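Local coordinates for arsenate Reductase (Corynebacterium glutamicum, PDB 3T38), which reduces arsenate to arsenite with electrons from thioredoxin, using a low-molecular-weight tyrosine phosphatase fold, at the interface of chains A and B. Coordinates in Å, arbitrary orientation; residue numbers count along the deposited sequence, not the author numbering. Chains: chain A/B, Arsenate Reductase.

Contact 1: the interface of chains A and B. Residues chain A 15, 36, 39-40, 43; chain B 70, 148-149, 152, 169.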
ATOM      1  N   ASN A  15     -13.773  11.964  -4.365  1.00 31.99           N
ATOM      2  CA  ASN A  15     -14.054  13.120  -3.522  1.00 32.09           C
ATOM      3  C   ASN A  15     -15.418  12.993  -2.827  1.00 33.22           C
ATOM      4  O   ASN A  15     -15.525  13.318  -1.638  1.00 33.20           O
ATOM      5  CB  ASN A  15     -14.036  14.434  -4.318  1.00 33.35           C
ATOM      6  CG  ASN A  15     -12.665  14.885  -4.681  1.00 32.17           C
ATOM      7  OD1 ASN A  15     -11.689  14.613  -3.966  1.00 34.65           O
ATOM      8  ND2 ASN A  15     -12.566  15.603  -5.790  1.00 28.90           N
ATOM      9  N   ARG A  36      -7.417  10.510   3.362  1.00 29.21           N
ATOM     10  CA  ARG A  36      -6.308   9.658   2.884  1.00 29.00           C
ATOM     11  C   ARG A  36      -6.724   8.242   2.739  1.00 27.79           C
ATOM     12  O   ARG A  36      -6.245   7.520   1.852  1.00 29.52           O
ATOM     13  CB  ARG A  36      -5.099   9.665   3.852  1.00 29.73           C
ATOM     14  CG  ARG A  36      -4.411  11.029   3.914  1.00 35.31           C
ATOM     15  CD  ARG A  36      -3.653  11.275   2.577  1.00 36.18           C
ATOM     16  NE  ARG A  36      -4.485  11.895   1.582  1.00 33.39           N
ATOM     17  CZ  ARG A  36      -4.329  11.762   0.258  1.00 35.21           C
ATOM     18  NH1 ARG A  36      -3.389  10.971  -0.246  1.00 34.91           N
ATOM     19  NH2 ARG A  36      -5.145  12.400  -0.565  1.00 29.13           N
ATOM     20  N   PHE A  39      -8.401   7.780  -0.829  1.00 25.71           N
ATOM     21  CA  PHE A  39      -7.555   7.956  -2.003  1.00 25.65           C
ATOM     22  C   PHE A  39      -6.353   6.998  -1.981  1.00 24.42           C
ATOM     23  O   PHE A  39      -5.962   6.497  -3.049  1.00 25.33           O
ATOM     24  CB  PHE A  39      -7.066   9.376  -2.174  1.00 25.91           C
ATOM     25  CG  PHE A  39      -8.145  10.335  -2.665  1.00 27.76           C
ATOM     26  CD1 PHE A  39      -8.919  11.060  -1.746  1.00 23.59           C
ATOM     27  CD2 PHE A  39      -8.352  10.534  -4.026  1.00 24.18           C
ATOM     28  CE1 PHE A  39      -9.911  11.942  -2.155  1.00 25.24           C
ATOM     29  CE2 PHE A  39      -9.352  11.443  -4.464  1.00 31.71           C
ATOM     30  CZ  PHE A  39     -10.142  12.139  -3.527  1.00 26.91           C
ATOM     31  N   GLU A  40      -5.785   6.749  -0.789  1.00 23.22           N
ATOM     32  CA  GLU A  40      -4.677   5.833  -0.669  1.00 22.46           C
ATOM     33  C   GLU A  40      -5.142   4.425  -0.944  1.00 23.09           C
ATOM     34  O   GLU A  40      -4.436   3.632  -1.588  1.00 23.07           O
ATOM     35  CB  GLU A  40      -3.962   5.948   0.685  1.00 22.72           C
ATOM     36  CG  GLU A  40      -3.321   7.323   0.889  1.00 25.06           C
ATOM     37  CD  GLU A  40      -2.222   7.670  -0.166  1.00 29.11           C
ATOM     38  OE1 GLU A  40      -1.803   6.803  -0.961  1.00 29.36           O
ATOM     39  OE2 GLU A  40      -1.757   8.829  -0.188  1.00 30.70           O
ATOM     40  N   VAL A  43      -5.481   4.042  -4.781  1.00 23.14           N
ATOM     41  CA  VAL A  43      -4.177   3.964  -5.395  1.00 22.69           C
ATOM     42  C   VAL A  43      -3.539   2.641  -5.105  1.00 23.29           C
ATOM     43  O   VAL A  43      -3.072   1.962  -6.078  1.00 24.42           O
ATOM     44  CB  VAL A  43      -3.261   5.200  -5.097  1.00 23.56           C
ATOM     45  CG1 VAL A  43      -1.833   4.918  -5.616  1.00 24.13           C
ATOM     46  CG2 VAL A  43      -3.817   6.440  -5.811  1.00 19.27           C
TER
ATOM     47  N   LEU B  70       1.937  15.682   0.569  1.00 28.43           N
ATOM     48  CA  LEU B  70       0.560  15.938   0.969  1.00 28.26           C
ATOM     49  C   LEU B  70       0.388  17.416   1.370  1.00 30.09           C
ATOM     50  O   LEU B  70      -0.599  18.059   0.972  1.00 31.46           O
ATOM     51  CB  LEU B  70       0.175  15.035   2.154  1.00 26.00           C
ATOM     52  CG  LEU B  70      -1.297  15.050   2.587  1.00 27.86           C
ATOM     53  CD1 LEU B  70      -2.299  14.732   1.422  1.00 21.33           C
ATOM     54  CD2 LEU B  70      -1.537  14.114   3.776  1.00 27.83           C
ATOM     55  N   ASP B 148      -1.046   7.983  -3.314  1.00 22.48           N
ATOM     56  CA  ASP B 148      -1.857   9.050  -3.862  1.00 22.16           C
ATOM     57  C   ASP B 148      -1.196  10.376  -3.622  1.00 22.66           C
ATOM     58  O   ASP B 148      -1.210  11.210  -4.512  1.00 23.87           O
ATOM     59  CB  ASP B 148      -3.277   9.048  -3.306  1.00 21.54           C
ATOM     60  CG  ASP B 148      -4.078  10.181  -3.832  1.00 24.38           C
ATOM     61  OD1 ASP B 148      -4.419  10.139  -5.041  1.00 26.41           O
ATOM     62  OD2 ASP B 148      -4.360  11.121  -3.063  1.00 21.13           O
ATOM     63  N   ASP B 149      -0.598  10.565  -2.450  1.00 23.76           N
ATOM     64  CA  ASP B 149      -0.172  11.899  -2.001  1.00 25.12           C
ATOM     65  C   ASP B 149       0.883  12.458  -2.971  1.00 25.87           C
ATOM     66  O   ASP B 149       0.850  13.632  -3.363  1.00 27.18           O
ATOM     67  CB  ASP B 149       0.343  11.893  -0.527  1.00 24.47           C
ATOM     68  CG  ASP B 149       1.091  10.629  -0.190  1.00 25.44           C
ATOM     69  OD1 ASP B 149       1.825  10.145  -1.094  1.00 25.93           O
ATOM     70  OD2 ASP B 149       0.914  10.070   0.919  1.00 21.00           O
ATOM     71  N   ARG B 152      -0.866  13.740  -6.114  1.00 26.18           N
ATOM     72  CA  ARG B 152      -1.583  15.002  -5.869  1.00 28.24           C
ATOM     73  C   ARG B 152      -0.665  16.203  -5.866  1.00 29.44           C
ATOM     74  O   ARG B 152      -1.033  17.322  -6.275  1.00 31.32           O
ATOM     75  CB  ARG B 152      -2.167  14.955  -4.452  1.00 30.08           C
ATOM     76  CG  ARG B 152      -3.540  14.651  -4.420  1.00 31.55           C
ATOM     77  CD  ARG B 152      -4.008  14.362  -3.032  1.00 34.63           C
ATOM     78  NE  ARG B 152      -5.318  13.769  -3.281  1.00 39.79           N
ATOM     79  CZ  ARG B 152      -6.453  14.439  -3.150  1.00 44.01           C
ATOM     80  NH1 ARG B 152      -6.457  15.682  -2.655  1.00 40.84           N
ATOM     81  NH2 ARG B 152      -7.583  13.838  -3.464  1.00 46.47           N
ATOM     82  N   TYR B 169      -5.577  13.154 -12.252  1.00 44.75           N
ATOM     83  CA  TYR B 169      -6.014  14.401 -11.629  1.00 43.89           C
ATOM     84  C   TYR B 169      -5.874  15.475 -12.678  1.00 43.71           C
ATOM     85  O   TYR B 169      -4.842  15.518 -13.382  1.00 41.84           O
ATOM     86  CB  TYR B 169      -5.171  14.808 -10.413  1.00 42.14           C
ATOM     87  CG  TYR B 169      -5.440  14.040  -9.122  1.00 41.40           C
ATOM     88  CD1 TYR B 169      -6.459  14.445  -8.242  1.00 41.10           C
ATOM     89  CD2 TYR B 169      -4.642  12.958  -8.758  1.00 38.72           C
ATOM     90  CE1 TYR B 169      -6.689  13.769  -7.055  1.00 42.37           C
ATOM     91  CE2 TYR B 169      -4.858  12.267  -7.557  1.00 40.00           C
ATOM     92  CZ  TYR B 169      -5.896  12.671  -6.725  1.00 41.49           C
ATOM     93  OH  TYR B 169      -6.127  12.001  -5.554  1.00 42.77           O
TER

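Contact 2: the interface of chains A and B. Residues chain A 29, 33, 37, 70, 148-149, 152; chain B 32, 36, 40.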
ATOM      1  N   PHE A  29     -12.415   9.825  13.739  1.00 47.71           N
ATOM      2  CA  PHE A  29     -11.142  10.099  13.099  1.00 46.45           C
ATOM      3  C   PHE A  29     -11.194  11.455  12.462  1.00 46.92           C
ATOM      4  O   PHE A  29     -12.274  11.873  12.030  1.00 45.94           O
ATOM      5  CB  PHE A  29     -10.836   9.036  12.022  1.00 42.34           C
ATOM      6  CG  PHE A  29     -10.720   7.654  12.570  1.00 40.99           C
ATOM      7  CD1 PHE A  29      -9.876   7.393  13.655  1.00 43.52           C
ATOM      8  CD2 PHE A  29     -11.466   6.618  12.036  1.00 39.48           C
ATOM      9  CE1 PHE A  29      -9.777   6.126  14.174  1.00 41.99           C
ATOM     10  CE2 PHE A  29     -11.349   5.312  12.544  1.00 39.05           C
ATOM     11  CZ  PHE A  29     -10.521   5.078  13.602  1.00 40.81           C
ATOM     12  N   THR A  33      -7.414  12.112   7.993  1.00 35.86           N
ATOM     13  CA  THR A  33      -7.182  10.655   7.964  1.00 32.85           C
ATOM     14  C   THR A  33      -8.190   9.943   7.039  1.00 30.43           C
ATOM     15  O   THR A  33      -7.773   9.173   6.178  1.00 27.80           O
ATOM     16  CB  THR A  33      -7.144  10.079   9.385  1.00 32.01           C
ATOM     17  OG1 THR A  33      -6.078  10.718  10.091  1.00 35.30           O
ATOM     18  CG2 THR A  33      -6.913   8.593   9.404  1.00 32.32           C
ATOM     19  N   TYR A  37      -7.606   7.800   3.620  1.00 27.75           N
ATOM     20  CA  TYR A  37      -8.064   6.430   3.589  1.00 26.38           C
ATOM     21  C   TYR A  37      -8.635   6.056   2.267  1.00 26.42           C
ATOM     22  O   TYR A  37      -8.271   5.024   1.658  1.00 25.58           O
ATOM     23  CB  TYR A  37      -9.042   6.106   4.709  1.00 27.28           C
ATOM     24  CG  TYR A  37      -8.335   5.322   5.762  1.00 24.79           C
ATOM     25  CD1 TYR A  37      -8.382   3.917   5.773  1.00 28.52           C
ATOM     26  CD2 TYR A  37      -7.615   5.958   6.758  1.00 28.15           C
ATOM     27  CE1 TYR A  37      -7.689   3.173   6.771  1.00 28.12           C
ATOM     28  CE2 TYR A  37      -6.936   5.215   7.762  1.00 28.72           C
ATOM     29  CZ  TYR A  37      -6.982   3.852   7.755  1.00 26.21           C
ATOM     30  OH  TYR A  37      -6.278   3.161   8.740  1.00 31.70           O
ATOM     31  N   LEU A  70      -9.520  -0.035  12.064  1.00 29.94           N
ATOM     32  CA  LEU A  70      -8.841   0.954  12.905  1.00 32.09           C
ATOM     33  C   LEU A  70      -9.651   1.402  14.136  1.00 34.62           C
ATOM     34  O   LEU A  70      -9.090   1.596  15.207  1.00 34.61           O
ATOM     35  CB  LEU A  70      -8.436   2.178  12.075  1.00 32.67           C
ATOM     36  CG  LEU A  70      -7.548   3.269  12.712  1.00 37.12           C
ATOM     37  CD1 LEU A  70      -6.178   2.658  13.152  1.00 36.99           C
ATOM     38  CD2 LEU A  70      -7.323   4.412  11.734  1.00 40.00           C
ATOM     39  N   ASP A 148      -1.583  -2.016   8.001  1.00 25.40           N
ATOM     40  CA  ASP A 148      -1.311  -2.097   9.423  1.00 27.18           C
ATOM     41  C   ASP A 148      -2.602  -2.049  10.209  1.00 26.62           C
ATOM     42  O   ASP A 148      -2.725  -2.754  11.189  1.00 26.98           O
ATOM     43  CB  ASP A 148      -0.440  -0.884   9.854  1.00 29.10           C
ATOM     44  CG  ASP A 148       0.092  -1.019  11.270  1.00 30.79           C
ATOM     45  OD1 ASP A 148       0.940  -1.922  11.488  1.00 29.18           O
ATOM     46  OD2 ASP A 148      -0.306  -0.203  12.116  1.00 26.61           O
ATOM     47  N   ASP A 149      -3.576  -1.233   9.792  1.00 26.80           N
ATOM     48  CA  ASP A 149      -4.803  -1.108  10.590  1.00 27.20           C
ATOM     49  C   ASP A 149      -5.423  -2.501  10.852  1.00 27.39           C
ATOM     50  O   ASP A 149      -5.841  -2.787  11.964  1.00 29.41           O
ATOM     51  CB  ASP A 149      -5.836  -0.202   9.926  1.00 27.04           C
ATOM     52  CG  ASP A 149      -5.838  -0.332   8.423  1.00 27.98           C
ATOM     53  OD1 ASP A 149      -5.622  -1.462   7.843  1.00 23.28           O
ATOM     54  OD2 ASP A 149      -5.935   0.729   7.799  1.00 26.07           O
ATOM     55  N   ARG A 152      -3.566  -4.519  13.500  1.00 28.78           N
ATOM     56  CA  ARG A 152      -3.836  -3.977  14.862  1.00 30.42           C
ATOM     57  C   ARG A 152      -5.206  -4.403  15.391  1.00 31.15           C
ATOM     58  O   ARG A 152      -5.408  -4.625  16.610  1.00 32.23           O
ATOM     59  CB  ARG A 152      -3.749  -2.478  14.857  1.00 29.81           C
ATOM     60  CG  ARG A 152      -2.334  -1.917  14.699  1.00 34.60           C
ATOM     61  CD  ARG A 152      -2.316  -0.404  14.906  1.00 38.21           C
ATOM     62  NE  ARG A 152      -1.000   0.215  14.745  1.00 40.67           N
ATOM     63  CZ  ARG A 152      -0.288   0.701  15.755  1.00 45.72           C
ATOM     64  NH1 ARG A 152      -0.736   0.620  17.016  1.00 44.28           N
ATOM     65  NH2 ARG A 152       0.892   1.231  15.517  1.00 46.85           N
TER
ATOM     66  N   GLU B  32      -2.624  11.909  14.853  1.00 42.28           N
ATOM     67  CA  GLU B  32      -3.316  10.731  14.355  1.00 40.69           C
ATOM     68  C   GLU B  32      -2.870  10.400  12.915  1.00 37.77           C
ATOM     69  O   GLU B  32      -2.337   9.320  12.657  1.00 35.89           O
ATOM     70  CB  GLU B  32      -4.840  10.883  14.511  1.00 42.29           C
ATOM     71  CG  GLU B  32      -5.675   9.917  13.658  1.00 44.04           C
ATOM     72  CD  GLU B  32      -7.167  10.252  13.673  1.00 49.58           C
ATOM     73  OE1 GLU B  32      -7.686  10.704  12.619  1.00 49.40           O
ATOM     74  OE2 GLU B  32      -7.822  10.061  14.735  1.00 53.25           O
ATOM     75  N   ARG B  36      -0.582   7.287  11.476  1.00 32.66           N
ATOM     76  CA  ARG B  36      -0.986   6.351  10.454  1.00 32.52           C
ATOM     77  C   ARG B  36       0.027   6.308   9.321  1.00 31.55           C
ATOM     78  O   ARG B  36       0.457   5.230   8.964  1.00 31.95           O
ATOM     79  CB  ARG B  36      -2.410   6.558   9.980  1.00 32.08           C
ATOM     80  CG  ARG B  36      -3.461   6.253  11.052  1.00 37.69           C
ATOM     81  CD  ARG B  36      -3.689   4.772  11.214  1.00 39.64           C
ATOM     82  NE  ARG B  36      -2.823   4.213  12.219  1.00 44.24           N
ATOM     83  CZ  ARG B  36      -2.273   3.002  12.194  1.00 43.10           C
ATOM     84  NH1 ARG B  36      -2.469   2.162  11.199  1.00 34.73           N
ATOM     85  NH2 ARG B  36      -1.503   2.651  13.219  1.00 47.24           N
ATOM     86  N   GLU B  40       1.689   2.753   8.331  1.00 27.53           N
ATOM     87  CA  GLU B  40       1.282   2.217   7.022  1.00 26.19           C
ATOM     88  C   GLU B  40       2.434   2.145   6.012  1.00 26.06           C
ATOM     89  O   GLU B  40       2.568   1.141   5.299  1.00 22.63           O
ATOM     90  CB  GLU B  40       0.046   2.964   6.466  1.00 27.34           C
ATOM     91  CG  GLU B  40      -1.259   2.874   7.356  1.00 25.66           C
ATOM     92  CD  GLU B  40      -1.909   1.464   7.430  1.00 27.73           C
ATOM     93  OE1 GLU B  40      -1.409   0.502   6.791  1.00 21.92           O
ATOM     94  OE2 GLU B  40      -2.957   1.321   8.152  1.00 30.53           O
TER

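Contact 3: the interface of chains A and B. Residues chain A 146-148, 151, 165-167, 169; chain B 39, 42-43, 51.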
ATOM      1  N   LEU A 146      -1.776  -6.200   2.344  1.00 21.08           N
ATOM      2  CA  LEU A 146      -1.666  -6.067   3.791  1.00 22.04           C
ATOM      3  C   LEU A 146      -1.512  -4.619   4.250  1.00 22.72           C
ATOM      4  O   LEU A 146      -0.706  -3.876   3.721  1.00 23.42           O
ATOM      5  CB  LEU A 146      -0.454  -6.860   4.271  1.00 22.31           C
ATOM      6  CG  LEU A 146      -0.338  -7.009   5.778  1.00 25.07           C
ATOM      7  CD1 LEU A 146      -1.660  -7.691   6.388  1.00 18.88           C
ATOM      8  CD2 LEU A 146       0.982  -7.834   5.953  1.00 25.52           C
ATOM      9  N   THR A 147      -2.257  -4.235   5.253  1.00 22.79           N
ATOM     10  CA  THR A 147      -2.138  -2.870   5.803  1.00 21.99           C
ATOM     11  C   THR A 147      -2.102  -3.017   7.336  1.00 23.81           C
ATOM     12  O   THR A 147      -2.475  -4.036   7.891  1.00 23.99           O
ATOM     13  CB  THR A 147      -3.315  -1.983   5.404  1.00 22.98           C
ATOM     14  OG1 THR A 147      -4.533  -2.611   5.822  1.00 22.57           O
ATOM     15  CG2 THR A 147      -3.357  -1.678   3.836  1.00 15.12           C
ATOM     16  N   ASP A 148      -1.583  -2.016   8.001  1.00 25.40           N
ATOM     17  CA  ASP A 148      -1.311  -2.097   9.423  1.00 27.18           C
ATOM     18  C   ASP A 148      -2.602  -2.049  10.209  1.00 26.62           C
ATOM     19  O   ASP A 148      -2.725  -2.754  11.189  1.00 26.98           O
ATOM     20  CB  ASP A 148      -0.440  -0.884   9.854  1.00 29.10           C
ATOM     21  CG  ASP A 148       0.092  -1.019  11.270  1.00 30.79           C
ATOM     22  OD1 ASP A 148       0.940  -1.922  11.488  1.00 29.18           O
ATOM     23  OD2 ASP A 148      -0.306  -0.203  12.116  1.00 26.61           O
ATOM     24  N   ILE A 151      -3.997  -5.476  10.954  1.00 23.70           N
ATOM     25  CA  ILE A 151      -3.214  -6.250  11.843  1.00 25.05           C
ATOM     26  C   ILE A 151      -3.537  -5.821  13.255  1.00 26.99           C
ATOM     27  O   ILE A 151      -3.811  -6.656  14.109  1.00 28.97           O
ATOM     28  CB  ILE A 151      -1.704  -6.131  11.562  1.00 26.59           C
ATOM     29  CG1 ILE A 151      -1.341  -6.646  10.139  1.00 21.46           C
ATOM     30  CG2 ILE A 151      -0.912  -6.947  12.615  1.00 24.96           C
ATOM     31  CD1 ILE A 151       0.109  -6.103   9.655  1.00 21.81           C
ATOM     32  N   VAL A 165       6.627 -10.418   6.550  1.00 39.39           N
ATOM     33  CA  VAL A 165       6.163  -9.089   6.122  1.00 36.46           C
ATOM     34  C   VAL A 165       5.240  -8.426   7.154  1.00 35.32           C
ATOM     35  O   VAL A 165       4.721  -7.324   6.909  1.00 32.76           O
ATOM     36  CB  VAL A 165       5.351  -9.146   4.818  1.00 34.30           C
ATOM     37  CG1 VAL A 165       6.213  -9.681   3.620  1.00 36.44           C
ATOM     38  CG2 VAL A 165       4.064  -9.940   5.049  1.00 31.76           C
ATOM     39  N   CYS A 166       4.971  -9.140   8.243  1.00 34.96           N
ATOM     40  CA  CYS A 166       3.894  -8.750   9.107  1.00 35.94           C
ATOM     41  C   CYS A 166       4.440  -8.338  10.456  1.00 37.21           C
ATOM     42  O   CYS A 166       5.098  -9.123  11.081  1.00 38.90           O
ATOM     43  CB  CYS A 166       2.817  -9.852   9.233  1.00 35.21           C
ATOM     44  SG  CYS A 166       1.460  -9.226  10.247  1.00 38.06           S
ATOM     45  N   PRO A 167       4.202  -7.081  10.887  1.00 37.49           N
ATOM     46  CA  PRO A 167       4.748  -6.727  12.213  1.00 39.99           C
ATOM     47  C   PRO A 167       4.117  -7.533  13.342  1.00 40.85           C
ATOM     48  O   PRO A 167       2.939  -7.906  13.284  1.00 39.95           O
ATOM     49  CB  PRO A 167       4.440  -5.211  12.363  1.00 40.15           C
ATOM     50  CG  PRO A 167       3.442  -4.880  11.265  1.00 37.54           C
ATOM     51  CD  PRO A 167       3.821  -5.880  10.133  1.00 37.04           C
ATOM     52  N   TYR A 169       2.733  -7.525  16.706  1.00 42.79           N
ATOM     53  CA  TYR A 169       2.148  -6.812  17.862  1.00 42.69           C
ATOM     54  C   TYR A 169       1.792  -7.742  19.017  1.00 42.74           C
ATOM     55  O   TYR A 169       1.253  -8.825  18.791  1.00 41.07           O
ATOM     56  CB  TYR A 169       0.890  -5.990  17.472  1.00 41.21           C
ATOM     57  CG  TYR A 169       1.136  -4.848  16.512  1.00 38.15           C
ATOM     58  CD1 TYR A 169       1.732  -3.670  16.944  1.00 39.16           C
ATOM     59  CD2 TYR A 169       0.812  -4.962  15.175  1.00 36.64           C
ATOM     60  CE1 TYR A 169       1.977  -2.627  16.070  1.00 39.54           C
ATOM     61  CE2 TYR A 169       1.044  -3.912  14.278  1.00 34.11           C
ATOM     62  CZ  TYR A 169       1.627  -2.751  14.731  1.00 36.13           C
ATOM     63  OH  TYR A 169       1.876  -1.715  13.858  1.00 37.15           O
TER
ATOM     64  N   PHE B  39       3.174   4.097  10.394  1.00 30.91           N
ATOM     65  CA  PHE B  39       2.895   2.670  10.469  1.00 31.72           C
ATOM     66  C   PHE B  39       2.487   2.041   9.131  1.00 29.54           C
ATOM     67  O   PHE B  39       2.959   0.950   8.797  1.00 29.24           O
ATOM     68  CB  PHE B  39       1.923   2.390  11.603  1.00 32.93           C
ATOM     69  CG  PHE B  39       2.572   2.492  12.944  1.00 36.15           C
ATOM     70  CD1 PHE B  39       2.456   3.657  13.702  1.00 38.92           C
ATOM     71  CD2 PHE B  39       3.344   1.428  13.431  1.00 37.08           C
ATOM     72  CE1 PHE B  39       3.069   3.772  14.933  1.00 39.71           C
ATOM     73  CE2 PHE B  39       3.945   1.512  14.660  1.00 41.61           C
ATOM     74  CZ  PHE B  39       3.823   2.710  15.417  1.00 44.83           C
ATOM     75  N   TYR B  42       5.566   1.806   6.795  1.00 26.57           N
ATOM     76  CA  TYR B  42       6.347   0.678   7.299  1.00 26.64           C
ATOM     77  C   TYR B  42       5.812  -0.639   6.734  1.00 25.69           C
ATOM     78  O   TYR B  42       6.564  -1.393   6.127  1.00 26.23           O
ATOM     79  CB  TYR B  42       6.396   0.680   8.838  1.00 27.17           C
ATOM     80  CG  TYR B  42       7.216  -0.442   9.434  1.00 27.56           C
ATOM     81  CD1 TYR B  42       6.630  -1.656   9.754  1.00 27.97           C
ATOM     82  CD2 TYR B  42       8.583  -0.304   9.643  1.00 31.21           C
ATOM     83  CE1 TYR B  42       7.391  -2.727  10.341  1.00 28.84           C
ATOM     84  CE2 TYR B  42       9.328  -1.348  10.181  1.00 30.81           C
ATOM     85  CZ  TYR B  42       8.722  -2.544  10.527  1.00 28.92           C
ATOM     86  OH  TYR B  42       9.480  -3.560  11.009  1.00 32.74           O
ATOM     87  N   VAL B  43       4.526  -0.907   6.932  1.00 25.23           N
ATOM     88  CA  VAL B  43       3.925  -2.152   6.460  1.00 25.41           C
ATOM     89  C   VAL B  43       3.928  -2.212   4.958  1.00 25.29           C
ATOM     90  O   VAL B  43       4.138  -3.272   4.345  1.00 26.45           O
ATOM     91  CB  VAL B  43       2.528  -2.395   7.044  1.00 25.83           C
ATOM     92  CG1 VAL B  43       1.791  -3.514   6.341  1.00 28.37           C
ATOM     93  CG2 VAL B  43       2.692  -2.924   8.439  1.00 28.67           C
ATOM     94  N   ILE B  51      10.546  -7.468   6.417  1.00 44.88           N
ATOM     95  CA  ILE B  51      11.039  -6.845   7.646  1.00 45.40           C
ATOM     96  C   ILE B  51      12.529  -7.084   7.748  1.00 47.49           C
ATOM     97  O   ILE B  51      13.012  -8.216   7.800  1.00 49.02           O
ATOM     98  CB  ILE B  51      10.325  -7.334   8.944  1.00 46.69           C
ATOM     99  CG1 ILE B  51       8.848  -6.907   8.887  1.00 44.78           C
ATOM    100  CG2 ILE B  51      11.039  -6.746  10.235  1.00 45.32           C
ATOM    101  CD1 ILE B  51       7.921  -7.789   9.736  1.00 45.66           C
TER

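Contact 1: the interface of chains A and B
B:Arg152 sets its NH2 over the centre of the A:Phe39 ring, 3.0 Å from the ring centroid, as a cation-pi contact. The guanidinium stands steeply on the ring, the two planes 71° apart. The A:Asn15 amide carbon lies at the ring edge. The guanidinium of A:Arg36 carries B:Leu70 CD1 on one face, toward the rim. At its edge, in plane, lie A:Glu40 OE2 and B:Asp148 OD2. A:Glu40 OE2 bonds to NH1 in a same-chain salt bridge that helps to position the arginine.

B:Asp148 is the hub. A:Arg36 grips its OD2 end-on, with NH2 at 2.9 Å from OD2 and NH1 also bonded to it. The A:Arg36 guanidinium and the B:Asp148 carboxylate are nearly coplanar. NH1 meets the anti lone pair of OD2, while NH2 comes nearly along the C-O axis. The syn lone pair goes to B:Arg152 NE. The two arginines meet tip to tip, and the shared oxygen probably offsets their like charges. OD1 accepts from the B:Tyr169 hydroxyl OH at 2.6 Å. CG of B:Asp148 is anti to its backbone N (chi1 178°), which brings OD2 to A:Arg36 while OD1 stays with B:Tyr169.

A:Glu40 OE1 accepts from B:Asp148 N at 2.7 Å in an almost straight bond (173°). The site joins helix 31-49 of one subunit to helix 148-153 of the other in the deposited dimer, which may be the biological one.

Contact 2: the interface of chains A and B
B:Arg36 is bent at chi2 (-78°) and chi3 (91°), which turns its guanidinium toward A:Asp148 and A:Arg152. B:Glu32 instead runs out extended, with CG anti to its backbone N (chi1 163°), and reaches A:Thr33. A:Asp148, A:Asp149 and A:Arg152 belong to the low-molecular-weight phosphatase-like part of this arsenate reductase. Thr33, Arg36, Tyr37 and Glu40 also line the pocket of (4s,5s)-1,2-dithiane-4,5-diol, oxidised dithiothreitol, which probably comes from the reductant used in preparation.

B:Arg36 NH2 donates to A:Asp148 OD2 at 3.3 Å, almost head-on to the oxygen. NH1 adds a weak bond to the same oxygen. A:Arg152 NE holds A:Asp148 OD2 from the syn side at 2.8 Å. The guanidinium planes of the two arginines are almost perpendicular.

B:Glu40 takes two successive backbone N-H groups at the start of helix 148-153. OE1 accepts from A:Asp148 N at 2.8 Å, and OE2 from A:Asp149 N at 3.1 Å. Both donors come from the syn side, tilted out of the carboxylate plane. A:Tyr37 OH donates to the anti lone pair of A:Asp149 OD2 at 2.6 Å. A:Asp149 OD2 also comes close to B:Glu40 OE2, so a proton may be shared there.

A:Thr33 OG1 donates to the anti lone pair of B:Glu32 OE1 at 3.0 Å. B:Glu32 OE2 lies at the A:Phe29 ring edge, in plane.

Contact 3: the interface of chains A and B
Helix 31-49 of chain B, with the loop residue B:Ile51 beyond it, packs on two segments of chain A. One is the loop residues A:Leu146 and A:Thr147 leading into helix 148-153. The other is the loop that holds A:Val165 to A:Pro167 and A:Tyr169. Both segments belong to the low-molecular-weight tyrosine phosphatase family region. A:Cys166 is probably one of the cysteines of the redox relay. No hydrogen bond or salt bridge crosses this patch.

B:Val43 is a wedge between the two segments. Its CG2 touches A:Pro167 CG at 3.5 Å, with the proline CD close by. The side chains cross at about a right angle. CG1 is anti to the backbone N (chi1 168°) and turns the other way, toward A:Thr147 CA and the carbonyl oxygen A:Leu146 O.

B:Ile51 reaches the second loop with its tip. The methyl B:Ile51 CD1 lies 3.4 Å from the carbonyl oxygen A:Cys166 O, a van der Waals contact. B:Tyr42 approaches A:Pro167 more loosely, with CE1 4.4 Å from CB.

B:Phe39 lies toward the polar end of the patch. Its CB rests 3.5 Å from A:Asp148 OD2, and its ring atom CD2 faces the A:Tyr169 hydroxyl OH. That hydroxyl donates to the syn lone pair of A:Asp148 OD1 at 2.6 Å, which ties the A:Tyr169 loop to helix 148-153.

Contacts 1 and 2 share the Arg36, Glu40, Leu70, Asp148, Asp149 and Arg152 cluster with the chains exchanged, as expected of a two-fold interface. Their C-alpha centres are about 15 Å apart. Contact 3 lies about 11 Å from contact 2 and about 21 Å from contact 1, again centre to centre. Contacts 2 and 3 share A:Asp148, whose carboxylate faces the charged cluster in one and the apolar patch in the other. Helix 31-49 takes part in all three. Contact 1 already includes the twins of part of contact 3: A:Phe39, A:Val43 and B:Tyr169. Both subunits thus contribute alike to the deposited dimer.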